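Local atomic coordinates of cellulase (Clostridium cellulovorans, PDB entry 6UI3), a protein that acts as a broad-specificity endoglucanase, probably cleaving internal beta-1,4 bonds of cellulose and related polysaccharides, with this chain forming its family 5 catalytic domain. Residues A16-V20 / G264-I268; T149-P153 / L169-N173; S201-V206 / M255-F260. All coordinates share one frame. Where two conformers were deposited one is given. Residues are numbered along the deposited sequence.

Contact 1 of 3, residues A16-V20 / G264-I268; sequences AMDLV and GIPVI
Residues 16-20 form one turn of a short helix, phi/psi near -60/-42, with Val20 N hydrogen-bonded to Ala16 O at 2.9 Å. They face a segment that is extended from Ile265 onward and meets them most closely where the CA atoms of Met17 and Pro266 are 5.9 Å apart. That segment opens with Gly264 at phi/psi 85/15, the C-prime residue of a Schellman motif ending the preceding helix; positive phi favours glycine here. Gly264 O lies 4.0 Å from Met17 SD, the long, flexible methionine reaching across in an all-m rotamer. The CA-to-CB bond of Ile265 (-115/114) points away, and its side chain touches Val219 of strand 217-222. Pro266 (-72/159) points toward the helix and is central: CD touches Met17 SD at 3.8 Å, CG sits 4.0 Å from Ala16 CB, and CB lies 3.8 Å from Val20 CG2. Small Ala16 lets the ring come close, and proline brings no amide hydrogen into this apolar interface. Val267 begins the strand (-122/136), its CA-to-CB bond directed away from the helix and its side chain touching Phe260 and Val261. Ile268, chi1 m and chi2 t, sends CD1 to within 4.0 Å of Val20 CG2; Val20 has chi1 t. No hydrogen bond crosses. Ala16 and Val20 also touch Leu191, Asn216 and Pro300, which precede other strands, so the helix closes the bottom, the N-terminal end of the strands, of a TIM barrel.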
loop_
_atom_site.group_PDB
_atom_site.type_symbol
_atom_site.label_atom_id
_atom_site.label_comp_id
_atom_site.label_asym_id
_atom_site.label_seq_id
_atom_site.Cartn_x
_atom_site.Cartn_y
_atom_site.Cartn_z
ATOM N N ALA A 16 10.739 9.871 -10.038
ATOM C CA ALA A 16 10.047 8.733 -9.442
ATOM C C ALA A 16 10.997 7.557 -9.258
ATOM O O ALA A 16 10.943 6.861 -8.241
ATOM C CB ALA A 16 8.856 8.308 -10.301
ATOM N N MET A 17 11.880 7.316 -10.226
ATOM C CA MET A 17 12.822 6.208 -10.085
ATOM C C MET A 17 13.729 6.402 -8.870
ATOM O O MET A 17 13.961 5.454 -8.113
ATOM C CB MET A 17 13.641 6.038 -11.365
ATOM C CG MET A 17 12.821 5.578 -12.576
ATOM S SD MET A 17 12.266 3.857 -12.514
ATOM C CE MET A 17 13.733 3.025 -13.111
ATOM N N ASP A 18 14.240 7.624 -8.658
ATOM C CA ASP A 18 15.114 7.855 -7.508
ATOM C C ASP A 18 14.347 7.784 -6.189
ATOM O O ASP A 18 14.870 7.297 -5.181
ATOM C CB ASP A 18 15.806 9.216 -7.622
ATOM C CG ASP A 18 17.107 9.178 -8.410
ATOM O OD1 ASP A 18 17.621 8.082 -8.730
ATOM O OD2 ASP A 18 17.630 10.283 -8.680
ATOM N N LEU A 19 13.112 8.284 -6.162
ATOM C CA LEU A 19 12.316 8.219 -4.939
ATOM C C LEU A 19 12.060 6.767 -4.563
ATOM O O LEU A 19 12.289 6.351 -3.417
ATOM C CB LEU A 19 11.021 9.008 -5.140
ATOM C CG LEU A 19 10.136 9.485 -3.977
ATOM C CD1 LEU A 19 9.619 8.319 -3.129
ATOM C CD2 LEU A 19 10.861 10.565 -3.158
ATOM N N VAL A 20 11.606 5.972 -5.528
ATOM C CA VAL A 20 11.302 4.568 -5.255
ATOM C C VAL A 20 12.554 3.828 -4.796
ATOM O O VAL A 20 12.493 2.997 -3.876
ATOM C CB VAL A 20 10.606 3.904 -6.455
ATOM C CG1 VAL A 20 10.477 2.394 -6.256
ATOM C CG2 VAL A 20 9.201 4.528 -6.646
ATOM N N GLY A 264 10.640 2.597 -17.752
ATOM C CA GLY A 264 10.891 3.772 -16.941
ATOM C C GLY A 264 9.844 4.092 -15.908
ATOM O O GLY A 264 9.849 5.206 -15.381
ATOM N N ILE A 265 8.952 3.158 -15.589
ATOM C CA ILE A 265 7.890 3.370 -14.606
ATOM C C ILE A 265 8.139 2.431 -13.435
ATOM O O ILE A 265 8.079 1.202 -13.599
ATOM C CB ILE A 265 6.508 3.144 -15.231
ATOM C CG1 ILE A 265 6.313 4.112 -16.406
ATOM C CG2 ILE A 265 5.424 3.339 -14.168
ATOM C CD1 ILE A 265 5.041 3.883 -17.196
ATOM N N PRO A 266 8.445 2.948 -12.249
ATOM C CA PRO A 266 8.730 2.053 -11.127
ATOM C C PRO A 266 7.476 1.373 -10.611
ATOM O O PRO A 266 6.353 1.852 -10.804
ATOM C CB PRO A 266 9.325 2.991 -10.076
ATOM C CG PRO A 266 8.761 4.327 -10.392
ATOM C CD PRO A 266 8.569 4.369 -11.881
ATOM N N VAL A 267 7.688 0.253 -9.916
ATOM C CA VAL A 267 6.629 -0.534 -9.285
ATOM C C VAL A 267 6.922 -0.639 -7.793
ATOM O O VAL A 267 8.063 -0.892 -7.390
ATOM C CB VAL A 267 6.539 -1.944 -9.916
ATOM C CG1 VAL A 267 5.488 -2.793 -9.233
ATOM C CG2 VAL A 267 6.252 -1.856 -11.415
ATOM N N ILE A 268 5.884 -0.462 -6.978
ATOM C CA ILE A 268 5.944 -0.670 -5.531
ATOM C C ILE A 268 5.036 -1.845 -5.194
ATOM O O ILE A 268 3.865 -1.859 -5.589
ATOM C CB ILE A 268 5.499 0.599 -4.782
ATOM C CG1 ILE A 268 6.501 1.735 -5.014
ATOM C CG2 ILE A 268 5.350 0.328 -3.305
ATOM C CD1 ILE A 268 5.959 3.116 -4.714
#

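Contact 2 of 3, residues T149-P153 / L169-N173. Unlike the reference sequence in segment 149-153: Gln152 (reference Glu).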
loop_
_atom_site.group_PDB
_atom_site.type_symbol
_atom_site.label_atom_id
_atom_site.label_comp_id
_atom_site.label_asym_id
_atom_site.label_seq_id
_atom_site.Cartn_x
_atom_site.Cartn_y
_atom_site.Cartn_z
ATOM N N THR A 149 -3.731 6.269 -4.916
ATOM C CA THR A 149 -5.010 6.894 -5.290
ATOM C C THR A 149 -6.246 6.105 -4.840
ATOM O O THR A 149 -7.313 6.694 -4.633
ATOM C CB THR A 149 -5.103 7.101 -6.808
ATOM O OG1 THR A 149 -5.054 5.814 -7.446
ATOM C CG2 THR A 149 -4.025 8.037 -7.341
ATOM N N ILE A 150 -6.137 4.782 -4.747
ATOM C CA ILE A 150 -7.226 3.897 -4.316
ATOM C C ILE A 150 -6.576 2.550 -4.022
ATOM O O ILE A 150 -5.676 2.134 -4.742
ATOM C CB ILE A 150 -8.361 3.829 -5.360
ATOM C CG1 ILE A 150 -9.528 2.966 -4.861
ATOM C CG2 ILE A 150 -7.843 3.355 -6.716
ATOM C CD1 ILE A 150 -10.247 3.478 -3.614
ATOM N N ASN A 151 -7.017 1.859 -2.979
ATOM C CA ASN A 151 -6.351 0.631 -2.519
ATOM C C ASN A 151 -6.498 -0.535 -3.505
ATOM O O ASN A 151 -5.533 -0.913 -4.178
ATOM C CB ASN A 151 -6.899 0.287 -1.131
ATOM C CG ASN A 151 -6.455 -1.054 -0.659
ATOM O OD1 ASN A 151 -5.248 -1.339 -0.674
ATOM N ND2 ASN A 151 -7.388 -1.894 -0.259
ATOM N N GLN A 152 -7.685 -1.136 -3.574
ATOM C CA GLN A 152 -7.949 -2.342 -4.373
ATOM C C GLN A 152 -9.216 -2.132 -5.191
ATOM O O GLN A 152 -10.270 -2.734 -4.930
ATOM C CB GLN A 152 -7.986 -3.596 -3.497
ATOM C CG GLN A 152 -6.561 -3.974 -3.070
ATOM C CD GLN A 152 -6.418 -5.138 -2.132
ATOM O OE1 GLN A 152 -5.308 -5.634 -1.925
ATOM N NE2 GLN A 152 -7.500 -5.579 -1.555
ATOM N N PRO A 153 -9.140 -1.255 -6.192
ATOM C CA PRO A 153 -10.337 -0.877 -6.956
ATOM C C PRO A 153 -10.899 -2.049 -7.738
ATOM O O PRO A 153 -10.159 -2.778 -8.406
ATOM C CB PRO A 153 -9.816 0.204 -7.915
ATOM C CG PRO A 153 -8.342 -0.123 -8.074
ATOM C CD PRO A 153 -7.920 -0.611 -6.712
ATOM N N LEU A 169 -11.172 2.230 -14.199
ATOM C CA LEU A 169 -10.041 2.543 -13.330
ATOM C C LEU A 169 -9.023 3.432 -14.036
ATOM O O LEU A 169 -8.477 4.364 -13.432
ATOM C CB LEU A 169 -9.389 1.255 -12.838
ATOM C CG LEU A 169 -8.085 1.430 -12.055
ATOM C CD1 LEU A 169 -8.271 2.310 -10.843
ATOM C CD2 LEU A 169 -7.542 0.058 -11.651
ATOM N N ASN A 170 -8.742 3.159 -15.312
ATOM C CA ASN A 170 -7.801 4.004 -16.046
ATOM C C ASN A 170 -8.285 5.449 -16.074
ATOM O O ASN A 170 -7.488 6.379 -15.912
ATOM C CB ASN A 170 -7.586 3.473 -17.462
ATOM C CG ASN A 170 -6.811 2.167 -17.482
ATOM O OD1 ASN A 170 -6.045 1.855 -16.567
ATOM N ND2 ASN A 170 -7.014 1.397 -18.531
ATOM N N GLU A 171 -9.592 5.660 -16.259
ATOM C CA GLU A 171 -10.131 7.020 -16.261
ATOM C C GLU A 171 -10.059 7.653 -14.874
ATOM O O GLU A 171 -9.751 8.844 -14.744
ATOM C CB GLU A 171 -11.567 7.022 -16.780
ATOM C CG GLU A 171 -11.702 6.612 -18.238
ATOM C CD GLU A 171 -13.115 6.796 -18.759
ATOM O OE1 GLU A 171 -13.740 7.814 -18.410
ATOM O OE2 GLU A 171 -13.597 5.920 -19.508
ATOM N N TYR A 172 -10.321 6.873 -13.822
ATOM C CA TYR A 172 -10.181 7.371 -12.454
ATOM C C TYR A 172 -8.759 7.843 -12.191
ATOM O O TYR A 172 -8.534 8.978 -11.761
ATOM C CB TYR A 172 -10.584 6.267 -11.468
ATOM C CG TYR A 172 -10.339 6.585 -10.007
ATOM C CD1 TYR A 172 -11.322 7.188 -9.237
ATOM C CD2 TYR A 172 -9.136 6.280 -9.397
ATOM C CE1 TYR A 172 -11.113 7.474 -7.898
ATOM C CE2 TYR A 172 -8.916 6.560 -8.054
ATOM C CZ TYR A 172 -9.912 7.157 -7.310
ATOM O OH TYR A 172 -9.733 7.458 -5.960
ATOM N N ASN A 173 -7.777 6.994 -12.471
ATOM C CA ASN A 173 -6.398 7.381 -12.211
ATOM C C ASN A 173 -5.991 8.584 -13.058
ATOM O O ASN A 173 -5.250 9.459 -12.586
ATOM C CB ASN A 173 -5.455 6.205 -12.466
ATOM C CG ASN A 173 -5.472 5.161 -11.357
ATOM O OD1 ASN A 173 -5.709 5.472 -10.187
ATOM N ND2 ASN A 173 -5.166 3.922 -11.712
#
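At the apolar centre, Ile150 CG2 packs against Tyr172 CE2 at 3.6 Å, with Leu169 CD1 farther off, 4.3 Å from the same methyl. Beside it Pro153 CG meets Leu169 CD2 at 3.7 Å. A branched isoleucine and a compact proline ring suit a loop that must fill space without adding polar groups, while Leu169 (chi1 t, chi2 p) and Tyr172 (chi1 t) come from one face of the helix, three residues apart. Phe115 extends the cluster, touching Pro153 and Leu169 and meeting Tyr172 edge-to-face. The loop runs against the helix direction: the CA atoms of Thr149 and Asn173 are 7.1 Å apart, those of Pro153 and Leu169 7.2 Å.

This is the junction of a beta-alpha unit in the TIM barrel, the chain leaving the fourth strand, 145-148, and packing back on helix 163-182. Asn151-Gln152-Pro153 matches the Asn-Glu-Pro motif that in family 5 enzymes carries the acid/base glutamate; the deposited chain has glutamine in place of the reference glutamate. Ile150 and Pro153 point toward the helix, whereas Asn151 hydrogen-bonds to Arg64 and Gln112, and Gln152 OE1 to His222 ND1.

Farther out the contact turns polar. The long Tyr172 side chain carries its OH past the apolar patch to donate to Thr149 O at 2.9 Å, an acceptor also used by Trp131 NE1. Next to it Thr149 OG1, set by chi1 p, donates to Asn173 OD1 at 2.8 Å.

Contact 3 of 3, residues S201-V206 / M255-F260; sequences SDYPKV and MLNNTF
Val206 and Met255 contribute the two largest shares of this interface, together about half, in which two helical segments run in the same general direction. Residues 203-206 begin a helix (phi/psi about -63/-40) after Ser201 (-95/1) and Asp202 (-64/143); residues 255-259 are helical near -67/-41, and a wider pi-type turn spans 257-260, with Phe260 at -113/-60. CA atoms pair as Ser201 with Leu256 (7.6 Å), Tyr203 with Met255 (8.1 Å) and Val206 with Thr259 (7.8 Å).

Val206, chi1 t, is a knob in a hole formed by Met255, Leu256, Thr259 and Phe260. Val206 CG1 reaches Met255 SD and Thr259 CG2, both at 3.7 Å, and Phe260 CE2 at 3.8 Å; Val206 CG2 lies 4.0 Å from Leu256 CD2. A short branched side chain fills such a pocket while letting the backbones stay close.

Met255 (chi1 t, chi2 m, chi3 m) needs its flexible thioether to thread between the segments: CE comes within 3.2 Å of Ser201 O, and SD makes a Met-aromatic contact at the edge of the Tyr203 ring, 3.7 Å from CD1. Small Ser201 leaves room here, its CB 4.4 Å from Leu256 CD1.

At the solvent side one water joins Tyr203 OH and Thr259 OG1, 3.0 Å from each. Asp202 occupies the N-cap position, but its side chain makes no capping bond; Asp202 OD2 instead salt-bridges Lys205 NZ at 2.9 Å.

Helices 203-208 and 243-261, which follow the fifth and sixth barrel strands, thus pack side by side outside the barrel, with Ser201, Leu256 and Phe260 resting on strand 217-222 beneath.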
loop_
_atom_site.group_PDB
_atom_site.type_symbol
_atom_site.label_atom_id
_atom_site.label_comp_id
_atom_site.label_asym_id
_atom_site.label_seq_id
_atom_site.Cartn_x
_atom_site.Cartn_y
_atom_site.Cartn_z
ATOM N N SER A 201 -1.361 -8.352 -9.799
ATOM C CA SER A 201 -0.267 -8.673 -10.699
ATOM C C SER A 201 -0.630 -9.724 -11.739
ATOM O O SER A 201 0.238 -10.110 -12.531
ATOM C CB SER A 201 0.964 -9.130 -9.904
ATOM O OG SER A 201 0.735 -10.360 -9.241
ATOM N N ASP A 202 -1.867 -10.219 -11.764
ATOM C CA ASP A 202 -2.238 -11.148 -12.825
ATOM C C ASP A 202 -2.154 -10.414 -14.159
ATOM O O ASP A 202 -2.545 -9.249 -14.268
ATOM C CB ASP A 202 -3.665 -11.692 -12.655
ATOM C CG ASP A 202 -3.888 -12.428 -11.346
ATOM O OD1 ASP A 202 -3.011 -13.223 -10.959
ATOM O OD2 ASP A 202 -4.971 -12.231 -10.736
ATOM N N TYR A 203 -1.697 -11.128 -15.187
ATOM C CA TYR A 203 -1.380 -10.470 -16.448
ATOM C C TYR A 203 -2.540 -9.675 -17.046
ATOM O O TYR A 203 -2.291 -8.569 -17.548
ATOM C CB TYR A 203 -0.765 -11.441 -17.474
ATOM C CG TYR A 203 -0.250 -10.652 -18.641
ATOM C CD1 TYR A 203 0.879 -9.860 -18.507
ATOM C CD2 TYR A 203 -0.934 -10.621 -19.845
ATOM C CE1 TYR A 203 1.329 -9.081 -19.545
ATOM C CE2 TYR A 203 -0.491 -9.828 -20.895
ATOM C CZ TYR A 203 0.649 -9.071 -20.731
ATOM O OH TYR A 203 1.118 -8.268 -21.734
ATOM N N PRO A 204 -3.791 -10.137 -17.033
ATOM C CA PRO A 204 -4.840 -9.323 -17.672
ATOM C C PRO A 204 -5.012 -7.946 -17.059
ATOM O O PRO A 204 -5.283 -6.961 -17.763
ATOM C CB PRO A 204 -6.096 -10.188 -17.536
ATOM C CG PRO A 204 -5.572 -11.576 -17.492
ATOM C CD PRO A 204 -4.298 -11.477 -16.670
ATOM N N LYS A 205 -4.845 -7.837 -15.738
ATOM C CA LYS A 205 -4.932 -6.522 -15.105
ATOM C C LYS A 205 -3.741 -5.653 -15.485
ATOM O O LYS A 205 -3.874 -4.443 -15.710
ATOM C CB LYS A 205 -5.008 -6.627 -13.579
ATOM C CG LYS A 205 -6.282 -7.252 -13.041
ATOM C CD LYS A 205 -6.194 -8.753 -12.892
ATOM C CE LYS A 205 -7.293 -9.278 -11.956
ATOM N NZ LYS A 205 -7.229 -10.739 -11.728
ATOM N N VAL A 206 -2.555 -6.262 -15.547
ATOM C CA VAL A 206 -1.350 -5.529 -15.915
ATOM C C VAL A 206 -1.446 -5.038 -17.346
ATOM O O VAL A 206 -1.166 -3.863 -17.633
ATOM C CB VAL A 206 -0.133 -6.441 -15.673
ATOM C CG1 VAL A 206 1.135 -5.854 -16.306
ATOM C CG2 VAL A 206 0.027 -6.673 -14.169
ATOM N N MET A 255 7.747 -10.287 -15.368
ATOM C CA MET A 255 6.710 -9.683 -16.200
ATOM C C MET A 255 6.450 -8.234 -15.794
ATOM O O MET A 255 6.299 -7.365 -16.666
ATOM C CB MET A 255 5.462 -10.562 -16.129
ATOM C CG MET A 255 4.239 -10.015 -16.846
ATOM S SD MET A 255 3.328 -8.822 -15.872
ATOM C CE MET A 255 2.735 -9.863 -14.541
ATOM N N LEU A 256 6.412 -7.937 -14.494
ATOM C CA LEU A 256 6.217 -6.555 -14.061
ATOM C C LEU A 256 7.391 -5.694 -14.508
ATOM O O LEU A 256 7.218 -4.525 -14.881
ATOM C CB LEU A 256 6.066 -6.502 -12.540
ATOM C CG LEU A 256 4.763 -7.084 -11.985
ATOM C CD1 LEU A 256 4.846 -7.209 -10.478
ATOM C CD2 LEU A 256 3.525 -6.262 -12.376
ATOM N N ASN A 257 8.598 -6.257 -14.453
ATOM C CA ASN A 257 9.782 -5.555 -14.925
ATOM C C ASN A 257 9.668 -5.244 -16.414
ATOM O O ASN A 257 9.982 -4.130 -16.851
ATOM C CB ASN A 257 11.013 -6.409 -14.623
ATOM C CG ASN A 257 12.299 -5.710 -14.970
ATOM O OD1 ASN A 257 12.580 -4.631 -14.435
ATOM N ND2 ASN A 257 13.098 -6.318 -15.840
ATOM N N ASN A 258 9.218 -6.215 -17.220
ATOM C CA ASN A 258 9.073 -5.988 -18.656
ATOM C C ASN A 258 8.021 -4.928 -18.948
ATOM O O ASN A 258 8.204 -4.088 -19.833
ATOM C CB ASN A 258 8.657 -7.277 -19.377
ATOM C CG ASN A 258 9.792 -8.248 -19.585
ATOM O OD1 ASN A 258 10.957 -7.882 -19.509
ATOM N ND2 ASN A 258 9.449 -9.500 -19.845
ATOM N N THR A 259 6.896 -4.966 -18.238
ATOM C CA THR A 259 5.788 -4.093 -18.598
ATOM C C THR A 259 6.031 -2.661 -18.150
ATOM O O THR A 259 5.756 -1.725 -18.898
ATOM C CB THR A 259 4.494 -4.591 -17.955
ATOM O OG1 THR A 259 4.193 -5.917 -18.414
ATOM C CG2 THR A 259 3.343 -3.680 -18.275
ATOM N N PHE A 260 6.542 -2.472 -16.934
ATOM C CA PHE A 260 6.645 -1.153 -16.318
ATOM C C PHE A 260 8.086 -0.686 -16.142
ATOM O O PHE A 260 8.478 0.355 -16.690
ATOM C CB PHE A 260 5.923 -1.157 -14.964
ATOM C CG PHE A 260 4.459 -1.505 -15.048
ATOM C CD1 PHE A 260 3.594 -0.695 -15.752
ATOM C CD2 PHE A 260 3.943 -2.616 -14.390
ATOM C CE1 PHE A 260 2.254 -0.987 -15.827
ATOM C CE2 PHE A 260 2.592 -2.903 -14.455
ATOM C CZ PHE A 260 1.755 -2.096 -15.172
HETATM O O HOH W 1 2.173 -5.689 -20.663
#

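Contacts 1 and 2 are buried, at the bottom of the barrel and just beyond the C-terminal end of its fourth strand; contact 3 lies in the outer helical layer and is only partly buried. Chemistry follows place: contact 1 is van der Waals packing without a hydrogen bond across its segments, contact 2 adds direct hydrogen bonds to an apolar centre, and contact 3 combines close packing with a water bridge near solvent. Contacts 1 and 3 share a helix-to-strand connection, where Ile265 N lies 3.0 Å from Phe260 O, a probable hydrogen bond, and Val267 CG2 packs 3.6 Å from Phe260 CB. Contact 2 touches neither, its nearest atoms about 7 Å from those of contact 3.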